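Local coordinates for protein 3-hydroxyisobutyryl-CoA hydrolase (Mycobacterium thermoresistibile, PDB 4HDT) that probably hydrolyses 3-hydroxyisobutyryl-CoA to 3-hydroxyisobutyrate and free coenzyme A, using the crotonase (enoyl-CoA hydratase/isomerase) fold, at residues Phe90-Asn98 against Ile145-Gly153; Val73-Lys81 against Leu305-Leu313. All coordinates share one frame; numbering follows the deposited sequence. Where two conformers were deposited one is given.

Contact 1: residues Phe90-Asn98 against Ile145-Gly153; sequences FWFDEYRLN and IGFIPDVGG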
# COMPACT_ATOMS: atom_id res chain seq x y z
N PHE A 90 14.43 -7.61 2.54
CA PHE A 90 13.73 -6.58 1.77
C PHE A 90 12.66 -5.92 2.65
O PHE A 90 12.60 -4.70 2.75
CB PHE A 90 13.11 -7.16 0.47
CG PHE A 90 12.20 -6.20 -0.25
CD1 PHE A 90 12.70 -5.13 -0.95
CD2 PHE A 90 10.84 -6.36 -0.15
CE1 PHE A 90 11.88 -4.25 -1.63
CE2 PHE A 90 9.98 -5.48 -0.79
CZ PHE A 90 10.51 -4.39 -1.52
N TRP A 91 11.82 -6.74 3.25
CA TRP A 91 10.72 -6.21 4.08
C TRP A 91 11.28 -5.46 5.28
O TRP A 91 10.72 -4.44 5.68
CB TRP A 91 9.81 -7.33 4.52
CG TRP A 91 8.96 -7.90 3.45
CD1 TRP A 91 8.42 -7.24 2.42
CD2 TRP A 91 8.53 -9.25 3.34
NE1 TRP A 91 7.67 -8.08 1.64
CE2 TRP A 91 7.72 -9.34 2.19
CE3 TRP A 91 8.74 -10.40 4.09
CZ2 TRP A 91 7.11 -10.56 1.78
CZ3 TRP A 91 8.13 -11.60 3.70
CH2 TRP A 91 7.34 -11.68 2.55
N PHE A 92 12.33 -5.97 5.89
CA PHE A 92 12.96 -5.28 7.02
C PHE A 92 13.35 -3.85 6.63
O PHE A 92 12.99 -2.88 7.30
CB PHE A 92 14.17 -6.11 7.50
CG PHE A 92 14.71 -5.73 8.84
CD1 PHE A 92 15.69 -4.78 8.97
CD2 PHE A 92 14.26 -6.38 9.97
CE1 PHE A 92 16.20 -4.44 10.22
CE2 PHE A 92 14.75 -6.05 11.22
CZ PHE A 92 15.71 -5.07 11.35
N ASP A 93 14.07 -3.68 5.53
CA ASP A 93 14.50 -2.39 5.04
C ASP A 93 13.32 -1.55 4.52
O ASP A 93 13.26 -0.34 4.74
CB ASP A 93 15.57 -2.55 3.95
CG ASP A 93 16.90 -3.02 4.49
OD1 ASP A 93 17.24 -2.79 5.70
OD2 ASP A 93 17.69 -3.63 3.70
N GLU A 94 12.37 -2.20 3.85
CA GLU A 94 11.24 -1.47 3.30
C GLU A 94 10.35 -0.90 4.39
O GLU A 94 9.96 0.26 4.32
CB GLU A 94 10.40 -2.37 2.39
CG GLU A 94 9.25 -1.65 1.69
CD GLU A 94 8.40 -2.60 0.89
OE1 GLU A 94 8.19 -3.73 1.38
OE2 GLU A 94 7.92 -2.24 -0.20
N TYR A 95 10.07 -1.70 5.40
CA TYR A 95 9.17 -1.25 6.47
C TYR A 95 9.86 -0.18 7.30
O TYR A 95 9.23 0.77 7.76
CB TYR A 95 8.63 -2.37 7.34
CG TYR A 95 7.81 -3.46 6.62
CD1 TYR A 95 7.52 -3.40 5.27
CD2 TYR A 95 7.38 -4.55 7.31
CE1 TYR A 95 6.84 -4.41 4.62
CE2 TYR A 95 6.67 -5.57 6.69
CZ TYR A 95 6.43 -5.53 5.35
OH TYR A 95 5.78 -6.61 4.79
N ARG A 96 11.16 -0.27 7.51
CA ARG A 96 11.87 0.82 8.13
C ARG A 96 11.80 2.14 7.32
O ARG A 96 11.63 3.23 7.88
CB ARG A 96 13.33 0.40 8.41
CG ARG A 96 13.44 -0.53 9.63
CD ARG A 96 14.75 -1.35 9.67
NE ARG A 96 15.93 -0.53 9.63
CZ ARG A 96 16.58 -0.04 10.70
NH1 ARG A 96 16.13 -0.27 11.93
NH2 ARG A 96 17.68 0.71 10.54
N LEU A 97 11.88 2.03 6.00
CA LEU A 97 11.71 3.17 5.13
C LEU A 97 10.29 3.73 5.26
O LEU A 97 10.12 4.96 5.36
CB LEU A 97 12.00 2.79 3.67
CG LEU A 97 11.59 3.81 2.57
CD1 LEU A 97 12.34 5.12 2.71
CD2 LEU A 97 11.77 3.23 1.16
N ASN A 98 9.30 2.85 5.22
CA ASN A 98 7.87 3.30 5.36
C ASN A 98 7.68 4.12 6.64
O ASN A 98 7.08 5.21 6.63
CB ASN A 98 6.89 2.10 5.35
CG ASN A 98 6.99 1.20 4.12
OD1 ASN A 98 6.90 -0.05 4.26
ND2 ASN A 98 7.13 1.78 2.95
N ILE A 145 -2.89 -12.49 -4.37
CA ILE A 145 -1.69 -13.34 -4.53
C ILE A 145 -1.40 -14.12 -3.25
O ILE A 145 -0.27 -14.58 -3.03
CB ILE A 145 -0.44 -12.54 -5.01
CG1 ILE A 145 -0.10 -11.35 -4.09
CG2 ILE A 145 -0.62 -12.08 -6.46
CD1 ILE A 145 1.35 -10.89 -4.17
N GLY A 146 -2.39 -14.29 -2.39
CA GLY A 146 -2.17 -15.05 -1.17
C GLY A 146 -1.35 -14.34 -0.11
O GLY A 146 -0.80 -15.02 0.77
N PHE A 147 -1.32 -13.02 -0.18
CA PHE A 147 -0.52 -12.17 0.72
C PHE A 147 -1.48 -11.26 1.46
O PHE A 147 -2.74 -11.29 1.23
CB PHE A 147 0.55 -11.43 -0.12
CG PHE A 147 1.64 -10.74 0.66
CD1 PHE A 147 2.46 -11.43 1.54
CD2 PHE A 147 1.93 -9.41 0.42
CE1 PHE A 147 3.51 -10.77 2.17
CE2 PHE A 147 2.99 -8.75 1.03
CZ PHE A 147 3.74 -9.41 1.96
N ILE A 148 -0.95 -10.47 2.39
CA ILE A 148 -1.73 -9.59 3.26
C ILE A 148 -1.17 -8.19 3.09
O ILE A 148 0.05 -8.03 3.06
CB ILE A 148 -1.67 -10.07 4.73
CG1 ILE A 148 -2.27 -11.50 4.90
CG2 ILE A 148 -2.36 -9.09 5.66
CD1 ILE A 148 -1.33 -12.65 4.64
N PRO A 149 -2.04 -7.15 3.02
CA PRO A 149 -1.55 -5.78 2.89
C PRO A 149 -0.48 -5.46 3.92
O PRO A 149 -0.69 -5.69 5.13
CB PRO A 149 -2.80 -4.92 3.09
CG PRO A 149 -3.92 -5.81 2.59
CD PRO A 149 -3.52 -7.21 2.94
N ASP A 150 0.63 -4.96 3.43
CA ASP A 150 1.77 -4.60 4.28
C ASP A 150 2.15 -3.16 4.04
O ASP A 150 1.33 -2.35 3.77
CB ASP A 150 2.92 -5.60 4.03
CG ASP A 150 3.52 -5.55 2.62
OD1 ASP A 150 2.82 -5.04 1.67
OD2 ASP A 150 4.71 -6.03 2.48
N VAL A 151 3.42 -2.84 4.21
CA VAL A 151 3.99 -1.51 4.04
C VAL A 151 3.21 -0.39 4.78
O VAL A 151 3.20 0.74 4.36
CB VAL A 151 4.29 -1.19 2.55
CG1 VAL A 151 5.30 -2.20 1.98
CG2 VAL A 151 3.04 -1.15 1.69
N GLY A 152 2.67 -0.76 5.94
CA GLY A 152 1.89 0.16 6.73
C GLY A 152 0.51 0.34 6.20
O GLY A 152 -0.21 1.21 6.69
N GLY A 153 0.10 -0.48 5.25
CA GLY A 153 -1.25 -0.42 4.71
C GLY A 153 -2.31 -0.74 5.75
O GLY A 153 -3.40 -0.20 5.69
O HOH W 1 6.35 -5.42 0.57
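Y95 reaches from helix 85-103 to D150 and V151 of the D150-G153 turn. From CB, CG lies beside the backbone N, opposite the carbonyl carbon (chi1 -60°), which brings the end of the ring to the 145-153 loop. CD1 and then CE1 pass V151 CG1, Y95 CE1 at 3.8 Å. At the tip, Y95 OH donates to D150 OD2 at 2.6 Å, onto that oxygen's anti lone pair. OD2 lies in the plane of the ring, at its edge, while the carboxylate stands almost perpendicular to it. S296 of helix 285-299 also bonds Y95 OH. Water 1 donates a second hydrogen bond to D150 OD2 (2.6 Å) and its other one to E94 OE1 (2.6 Å). V151 CG1 lies against the E94 carboxylate, 3.3 Å from E94 CD. Beside the tyrosine, W91 and F147 lie nearly parallel but slid apart, touching through W91 CZ2 and F147 CZ (3.6 Å). D150 opens a type I' turn; G152 stands at the N-cap position of helix 153-158. The turn probably borders the acyl-CoA pocket, as in crotonase relatives. Two donated hydrogens fix the buried D150 carboxylate, and the bridging water probably eases repulsion between E94 OE1 and D150 OD2, 4.3 Å apart.

Contact 2: residues Val73-Lys81 against Leu305-Leu313; sequences VVAIYHSAK and LVEGIRAQL. With ZN (zinc ion), chain E.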
# COMPACT_ATOMS: atom_id res chain seq x y z
N VAL A 73 7.41 -8.56 -7.49
CA VAL A 73 6.85 -9.85 -7.02
C VAL A 73 7.66 -11.08 -7.42
O VAL A 73 7.59 -12.08 -6.71
CB VAL A 73 5.37 -10.09 -7.44
CG1 VAL A 73 4.47 -9.09 -6.73
CG2 VAL A 73 5.21 -10.05 -8.96
N VAL A 74 8.38 -11.01 -8.55
CA VAL A 74 9.23 -12.10 -9.02
C VAL A 74 10.29 -12.42 -7.96
O VAL A 74 10.60 -13.58 -7.69
CB VAL A 74 9.95 -11.74 -10.35
CG1 VAL A 74 10.93 -12.82 -10.76
CG2 VAL A 74 8.94 -11.49 -11.48
N ALA A 75 10.88 -11.38 -7.38
CA ALA A 75 11.94 -11.59 -6.40
C ALA A 75 11.40 -12.23 -5.10
O ALA A 75 12.09 -13.06 -4.47
CB ALA A 75 12.61 -10.25 -6.11
N ILE A 76 10.20 -11.85 -4.68
CA ILE A 76 9.59 -12.43 -3.48
C ILE A 76 9.30 -13.90 -3.77
O ILE A 76 9.52 -14.77 -2.93
CB ILE A 76 8.29 -11.68 -3.08
CG1 ILE A 76 8.63 -10.23 -2.72
CG2 ILE A 76 7.59 -12.41 -1.94
CD1 ILE A 76 9.46 -10.08 -1.47
N TYR A 77 8.83 -14.17 -4.98
CA TYR A 77 8.51 -15.53 -5.39
C TYR A 77 9.76 -16.40 -5.34
O TYR A 77 9.76 -17.46 -4.71
CB TYR A 77 7.88 -15.48 -6.78
CG TYR A 77 7.59 -16.81 -7.48
CD1 TYR A 77 6.63 -17.68 -6.99
CD2 TYR A 77 8.21 -17.11 -8.69
CE1 TYR A 77 6.33 -18.86 -7.64
CE2 TYR A 77 7.94 -18.29 -9.34
CZ TYR A 77 6.99 -19.16 -8.82
OH TYR A 77 6.72 -20.33 -9.49
N HIS A 78 10.84 -15.95 -5.96
CA HIS A 78 12.07 -16.74 -5.91
C HIS A 78 12.57 -16.96 -4.49
O HIS A 78 13.09 -18.04 -4.17
CB HIS A 78 13.14 -16.13 -6.81
CG HIS A 78 12.78 -16.17 -8.27
ND1 HIS A 78 13.52 -15.53 -9.23
CD2 HIS A 78 11.75 -16.76 -8.92
CE1 HIS A 78 12.97 -15.72 -10.41
NE2 HIS A 78 11.88 -16.46 -10.25
N SER A 79 12.43 -15.94 -3.63
CA SER A 79 12.86 -16.10 -2.25
C SER A 79 12.01 -17.08 -1.44
O SER A 79 12.52 -17.88 -0.66
CB SER A 79 12.90 -14.72 -1.55
OG SER A 79 13.43 -14.82 -0.25
N ALA A 80 10.70 -17.00 -1.62
CA ALA A 80 9.77 -17.89 -0.93
C ALA A 80 9.99 -19.34 -1.30
O ALA A 80 9.82 -20.22 -0.47
CB ALA A 80 8.32 -17.50 -1.21
N LYS A 81 10.40 -19.59 -2.54
CA LYS A 81 10.74 -20.97 -2.97
C LYS A 81 12.07 -21.45 -2.38
O LYS A 81 12.28 -22.66 -2.20
CB LYS A 81 10.66 -21.08 -4.51
CG LYS A 81 9.24 -20.89 -5.06
CD LYS A 81 9.07 -21.40 -6.50
CE LYS A 81 9.77 -20.51 -7.53
NZ LYS A 81 9.79 -21.14 -8.90
N LEU A 305 0.98 -18.06 -0.89
CA LEU A 305 1.83 -17.00 -1.41
C LEU A 305 2.51 -17.44 -2.72
O LEU A 305 2.47 -16.72 -3.72
CB LEU A 305 2.88 -16.57 -0.39
CG LEU A 305 3.75 -15.41 -0.86
CD1 LEU A 305 2.97 -14.15 -1.15
CD2 LEU A 305 4.89 -15.17 0.11
N VAL A 306 3.07 -18.64 -2.74
CA VAL A 306 3.75 -19.14 -3.94
C VAL A 306 2.75 -19.37 -5.08
O VAL A 306 2.98 -18.96 -6.23
CB VAL A 306 4.55 -20.41 -3.57
CG1 VAL A 306 5.07 -21.13 -4.81
CG2 VAL A 306 5.68 -20.03 -2.62
N GLU A 307 1.64 -20.02 -4.76
CA GLU A 307 0.60 -20.32 -5.73
C GLU A 307 0.03 -19.02 -6.29
O GLU A 307 -0.21 -18.91 -7.50
CB GLU A 307 -0.47 -21.19 -5.07
CG GLU A 307 -1.69 -21.48 -5.94
CD GLU A 307 -1.44 -22.26 -7.20
OE1 GLU A 307 -0.31 -22.69 -7.48
OE2 GLU A 307 -2.39 -22.48 -7.95
N GLY A 308 -0.25 -18.06 -5.39
CA GLY A 308 -0.81 -16.78 -5.81
C GLY A 308 0.08 -16.01 -6.76
O GLY A 308 -0.35 -15.55 -7.82
N ILE A 309 1.35 -15.89 -6.42
CA ILE A 309 2.25 -15.17 -7.29
C ILE A 309 2.47 -15.96 -8.57
O ILE A 309 2.54 -15.38 -9.65
CB ILE A 309 3.59 -14.90 -6.61
CG1 ILE A 309 3.43 -13.94 -5.40
CG2 ILE A 309 4.61 -14.37 -7.61
CD1 ILE A 309 4.67 -13.82 -4.57
N ARG A 310 2.61 -17.28 -8.48
CA ARG A 310 2.75 -18.13 -9.68
C ARG A 310 1.64 -17.88 -10.69
O ARG A 310 1.87 -17.72 -11.89
CB ARG A 310 2.75 -19.63 -9.30
CG ARG A 310 2.98 -20.59 -10.48
CD ARG A 310 2.33 -21.95 -10.24
NE ARG A 310 0.88 -21.88 -10.13
CZ ARG A 310 0.08 -21.55 -11.13
NH1 ARG A 310 0.59 -21.24 -12.32
NH2 ARG A 310 -1.24 -21.51 -10.96
N ALA A 311 0.40 -17.89 -10.19
CA ALA A 311 -0.74 -17.71 -11.06
C ALA A 311 -0.71 -16.35 -11.76
O ALA A 311 -1.09 -16.26 -12.94
CB ALA A 311 -2.04 -17.89 -10.29
N GLN A 312 -0.30 -15.31 -11.04
CA GLN A 312 -0.17 -13.96 -11.62
C GLN A 312 0.84 -13.96 -12.76
O GLN A 312 0.58 -13.41 -13.82
CB GLN A 312 0.25 -12.93 -10.56
N LEU A 313 1.98 -14.62 -12.55
CA LEU A 313 3.04 -14.65 -13.56
C LEU A 313 2.72 -15.55 -14.75
O LEU A 313 3.03 -15.19 -15.88
CB LEU A 313 4.34 -15.14 -12.94
CG LEU A 313 4.92 -14.28 -11.82
CD1 LEU A 313 6.13 -14.99 -11.24
CD2 LEU A 313 5.28 -12.88 -12.30
ZN ZN E . 15.22 -14.35 -9.23
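The ring of Y77 is a knob set among V306, I309, R310 and L313, and one of its faces is covered from its own helix by K81 CE, 3.3 Å above the plane and toward the rim. Around it, Y77 CE1 meets V306 CG1 at 3.8 Å, Y77 CD2 meets L313 CD1 at 3.9 Å, and OH ends against the aliphatic CB and CG of R310, which runs alongside the tyrosine. With CG anti to the backbone N (chi1 174°), Y77 reaches toward helix 303-313, and its CB rests on I309 CG2 at 3.6 Å. The imidazole of H78 has V74 O over one face, and on the exposed side of the helix H78 ND1 binds a zinc ion at 2.1 Å. The R310 guanidinium carries E307 at its edge: R310 NE donates almost straight to E307 OE1 at 3.0 Å, though it meets that oxygen from 48° out of the carboxylate plane. Next to Y77 on the interface, A80 CB packs on V306 CG2 at 3.9 Å, and I76 CG2 faces I309 CD1 and L305 CD2. The two helices run roughly antiparallel, 140° between their directions, and helix 85-103 backs I76 through A87 and W91. E307 and R310 pair within helix 303-313, E307 also taking K321 N, and K81 NZ bonds Y77 OH weakly. What joins helices 73-81 and 303-313 is methyl and ring packing, a pair held by shape and apolar contact.

In the fold
Contact 1 is core: all its touching residues are buried, and its centre lies about 8 Å from that of the chain; contact 2 lies near the surface, its centre about 18 Å out. They adjoin: I145 and F147 of the loop pack on L305, G308 and I309 of helix 303-313, and I76 of helix 73-81 touches W91 of helix 85-103, the next helix in the chain. Contact 1 is nested inside the long chain loop that contact 2 closes. Their chemistry follows their place. In the core, a polar network with a shared water ties helix to turn; near the surface, two helices meet through apolar side chains, and charged groups and a zinc-bound histidine occupy the margins.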